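Local coordinates for protein tubulin-specific chaperone (Trypanosoma brucei, PDB 4B6W) that probably binds alpha-tubulin and microtubule plus ends as tubulin-binding cofactor B, a chaperone of which this chain is the ubiquitin-like domain, at residues 2-11 with 72-82. Residues are numbered along the deposited sequence; the frame is centred on the assembly and turned at random.
Sequences VVKVSLTHSA and CRDEFVIHVVD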
# COMPACT_ATOMS: atom_id res chain seq x y z
N VAL A 2 -14.50 -2.07 4.23
CA VAL A 2 -13.31 -2.81 3.78
C VAL A 2 -13.11 -2.59 2.27
O VAL A 2 -14.09 -2.49 1.54
CB VAL A 2 -13.44 -4.34 4.04
CG1 VAL A 2 -12.36 -5.14 3.27
CG2 VAL A 2 -13.36 -4.67 5.54
N VAL A 3 -11.86 -2.54 1.80
CA VAL A 3 -11.55 -2.36 0.38
C VAL A 3 -10.76 -3.51 -0.23
O VAL A 3 -9.99 -4.17 0.45
CB VAL A 3 -10.75 -1.04 0.11
CG1 VAL A 3 -11.70 0.18 0.22
CG2 VAL A 3 -9.54 -0.91 1.05
N LYS A 4 -11.00 -3.74 -1.51
CA LYS A 4 -10.23 -4.66 -2.33
C LYS A 4 -9.24 -3.84 -3.14
O LYS A 4 -9.66 -3.01 -3.94
CB LYS A 4 -11.16 -5.42 -3.30
CG LYS A 4 -10.47 -6.55 -4.07
CD LYS A 4 -11.45 -7.26 -5.02
CE LYS A 4 -11.56 -6.54 -6.35
NZ LYS A 4 -11.72 -7.47 -7.49
N VAL A 5 -7.93 -4.05 -2.93
CA VAL A 5 -6.90 -3.35 -3.70
C VAL A 5 -5.88 -4.34 -4.28
O VAL A 5 -5.87 -5.52 -3.94
CB VAL A 5 -6.18 -2.27 -2.82
CG1 VAL A 5 -7.17 -1.29 -2.34
CG2 VAL A 5 -5.45 -2.90 -1.61
N SER A 6 -5.02 -3.87 -5.17
CA SER A 6 -3.88 -4.69 -5.59
C SER A 6 -2.57 -4.08 -5.09
O SER A 6 -2.51 -2.94 -4.70
CB SER A 6 -3.86 -4.93 -7.10
OG SER A 6 -4.09 -3.75 -7.82
N LEU A 7 -1.51 -4.87 -5.08
CA LEU A 7 -0.23 -4.38 -4.60
C LEU A 7 0.76 -4.55 -5.72
O LEU A 7 0.81 -5.62 -6.36
CB LEU A 7 0.26 -5.17 -3.40
CG LEU A 7 -0.57 -5.24 -2.13
CD1 LEU A 7 0.12 -6.19 -1.13
CD2 LEU A 7 -0.74 -3.87 -1.55
N THR A 8 1.53 -3.49 -5.92
CA THR A 8 2.66 -3.46 -6.81
C THR A 8 3.91 -3.08 -5.99
O THR A 8 3.79 -2.64 -4.85
CB THR A 8 2.44 -2.45 -7.95
OG1 THR A 8 2.23 -1.15 -7.39
CG2 THR A 8 1.22 -2.84 -8.79
N HIS A 9 5.09 -3.25 -6.58
CA HIS A 9 6.35 -3.07 -5.86
C HIS A 9 7.37 -2.39 -6.74
O HIS A 9 7.66 -2.89 -7.80
CB HIS A 9 6.88 -4.45 -5.44
CG HIS A 9 8.07 -4.37 -4.53
ND1 HIS A 9 9.24 -5.08 -4.76
CD2 HIS A 9 8.28 -3.65 -3.40
CE1 HIS A 9 10.11 -4.79 -3.80
NE2 HIS A 9 9.56 -3.91 -2.98
N SER A 10 7.95 -1.29 -6.28
CA SER A 10 8.90 -0.49 -7.08
C SER A 10 10.20 -1.20 -7.49
O SER A 10 10.90 -0.71 -8.38
CB SER A 10 9.27 0.81 -6.35
OG SER A 10 10.17 0.60 -5.28
N ALA A 11 10.52 -2.33 -6.84
CA ALA A 11 11.77 -3.03 -7.05
C ALA A 11 11.56 -4.43 -7.56
O ALA A 11 12.47 -5.23 -7.51
CB ALA A 11 12.55 -3.09 -5.76
N CYS A 72 -9.31 5.79 0.25
CA CYS A 72 -9.12 4.58 -0.54
C CYS A 72 -10.46 3.90 -0.90
O CYS A 72 -11.40 3.90 -0.10
CB CYS A 72 -8.21 3.63 0.18
SG CYS A 72 -7.71 2.22 -0.81
N ARG A 73 -10.53 3.37 -2.12
CA ARG A 73 -11.73 2.73 -2.63
C ARG A 73 -11.36 1.41 -3.24
O ARG A 73 -10.18 1.12 -3.44
CB ARG A 73 -12.43 3.58 -3.69
CG ARG A 73 -12.74 5.04 -3.30
CD ARG A 73 -13.72 5.18 -2.13
NE ARG A 73 -14.01 6.59 -1.82
CZ ARG A 73 -14.81 7.37 -2.55
NH1 ARG A 73 -15.42 6.91 -3.66
NH2 ARG A 73 -15.01 8.64 -2.18
N ASP A 74 -12.37 0.60 -3.56
CA ASP A 74 -12.14 -0.65 -4.25
C ASP A 74 -11.45 -0.37 -5.59
O ASP A 74 -11.76 0.62 -6.28
CB ASP A 74 -13.44 -1.40 -4.50
CG ASP A 74 -14.03 -1.99 -3.24
OD1 ASP A 74 -13.36 -2.74 -2.55
OD2 ASP A 74 -15.19 -1.71 -2.92
N GLU A 75 -10.52 -1.26 -5.94
CA GLU A 75 -9.85 -1.30 -7.23
C GLU A 75 -8.70 -0.31 -7.33
O GLU A 75 -8.10 -0.15 -8.38
CB GLU A 75 -10.83 -1.15 -8.40
CG GLU A 75 -12.24 -1.81 -8.23
CD GLU A 75 -12.18 -3.29 -7.80
OE1 GLU A 75 -11.14 -3.93 -8.11
OE2 GLU A 75 -13.18 -3.81 -7.18
N PHE A 76 -8.39 0.32 -6.20
CA PHE A 76 -7.25 1.22 -6.07
C PHE A 76 -5.99 0.36 -5.95
O PHE A 76 -6.11 -0.84 -5.70
CB PHE A 76 -7.39 2.10 -4.83
CG PHE A 76 -8.20 3.36 -5.05
CD1 PHE A 76 -9.24 3.40 -5.95
CD2 PHE A 76 -7.94 4.48 -4.29
CE1 PHE A 76 -9.98 4.56 -6.12
CE2 PHE A 76 -8.69 5.64 -4.44
CZ PHE A 76 -9.71 5.68 -5.36
N VAL A 77 -4.81 0.98 -6.09
CA VAL A 77 -3.56 0.24 -6.12
C VAL A 77 -2.65 0.83 -5.07
O VAL A 77 -2.44 2.05 -5.00
CB VAL A 77 -2.89 0.33 -7.52
CG1 VAL A 77 -1.52 -0.33 -7.52
CG2 VAL A 77 -3.79 -0.30 -8.58
N ILE A 78 -2.16 -0.03 -4.18
CA ILE A 78 -1.16 0.42 -3.23
C ILE A 78 0.18 0.00 -3.83
O ILE A 78 0.43 -1.21 -4.01
CB ILE A 78 -1.34 -0.22 -1.85
CG1 ILE A 78 -2.55 0.37 -1.11
CG2 ILE A 78 -0.10 0.03 -1.00
CD1 ILE A 78 -2.84 -0.28 0.22
N HIS A 79 1.01 1.00 -4.16
CA HIS A 79 2.33 0.75 -4.76
C HIS A 79 3.39 0.89 -3.68
O HIS A 79 3.43 1.90 -2.97
CB HIS A 79 2.57 1.71 -5.92
CG HIS A 79 3.93 1.60 -6.53
ND1 HIS A 79 4.35 0.48 -7.21
CD2 HIS A 79 4.95 2.50 -6.60
CE1 HIS A 79 5.58 0.68 -7.67
NE2 HIS A 79 5.97 1.90 -7.31
N VAL A 80 4.22 -0.13 -3.54
CA VAL A 80 5.24 -0.15 -2.50
C VAL A 80 6.59 0.38 -3.02
O VAL A 80 7.22 -0.26 -3.88
CB VAL A 80 5.38 -1.58 -1.91
CG1 VAL A 80 6.42 -1.63 -0.81
CG2 VAL A 80 4.02 -2.08 -1.42
N VAL A 81 7.03 1.53 -2.52
CA VAL A 81 8.30 2.07 -2.92
C VAL A 81 9.37 1.58 -1.94
O VAL A 81 9.24 1.74 -0.74
CB VAL A 81 8.28 3.61 -3.01
CG1 VAL A 81 9.59 4.11 -3.64
CG2 VAL A 81 7.09 4.09 -3.82
N ASP A 82 10.39 0.94 -2.47
CA ASP A 82 11.41 0.26 -1.70
C ASP A 82 12.60 1.19 -1.52
O ASP A 82 13.26 1.56 -2.51
CB ASP A 82 11.85 -1.02 -2.42
CG ASP A 82 12.74 -1.92 -1.56
OD1 ASP A 82 13.71 -1.42 -0.99
OD2 ASP A 82 12.47 -3.14 -1.43
O HOH W 1 -6.51 -2.79 -7.73
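Thr8 N donates to Ile78 O, and Thr8 O accepts from Val80 N at 2.9 Å, in the parallel pairing of strands 2-9 and 77-82 that joins the first and last strands of the ubiquitin-like fold at the middle of its mixed sheet. Ser6 continues the ladder toward its start, and Ser10 N gives Val80 O a nearly straight bond at the far end. Beside the backbone, Thr8 OG1, between the backbone N and carbonyl carbon (chi1 59°), meets the edge of the imidazole at His79 ND1, 2.7 Å away and near the ring plane; either could donate. On the opposite face, Leu7 and Ile78 lie side by side, CD2 of Leu7 3.7 Å from CB of Ile78, while Val5 CG2 reaches Ile78 CD1 from across; helix 27-35 covers this face, its Val34 touching Leu7 and Val80. The type II turn from Arg73 to Phe76 is held by Lys4: its N bonds Asp74 OD1 and its O receives Glu75 N at 2.8 Å. Water 1 links Ser6 OG to Phe76 O, which also accepts from Ser6 N. His9 NE2 bonds Asp82 OD2 weakly; Thr40 OG1 bonds both of these atoms, Ser12 OG bonds His9 ND1 and Phe38 stacks on the imidazole, which together would fix the ring's rotation. Just past the end of strand 2-9, Ser10 OG accepts the N-H of Asp82 at 2.8 Å.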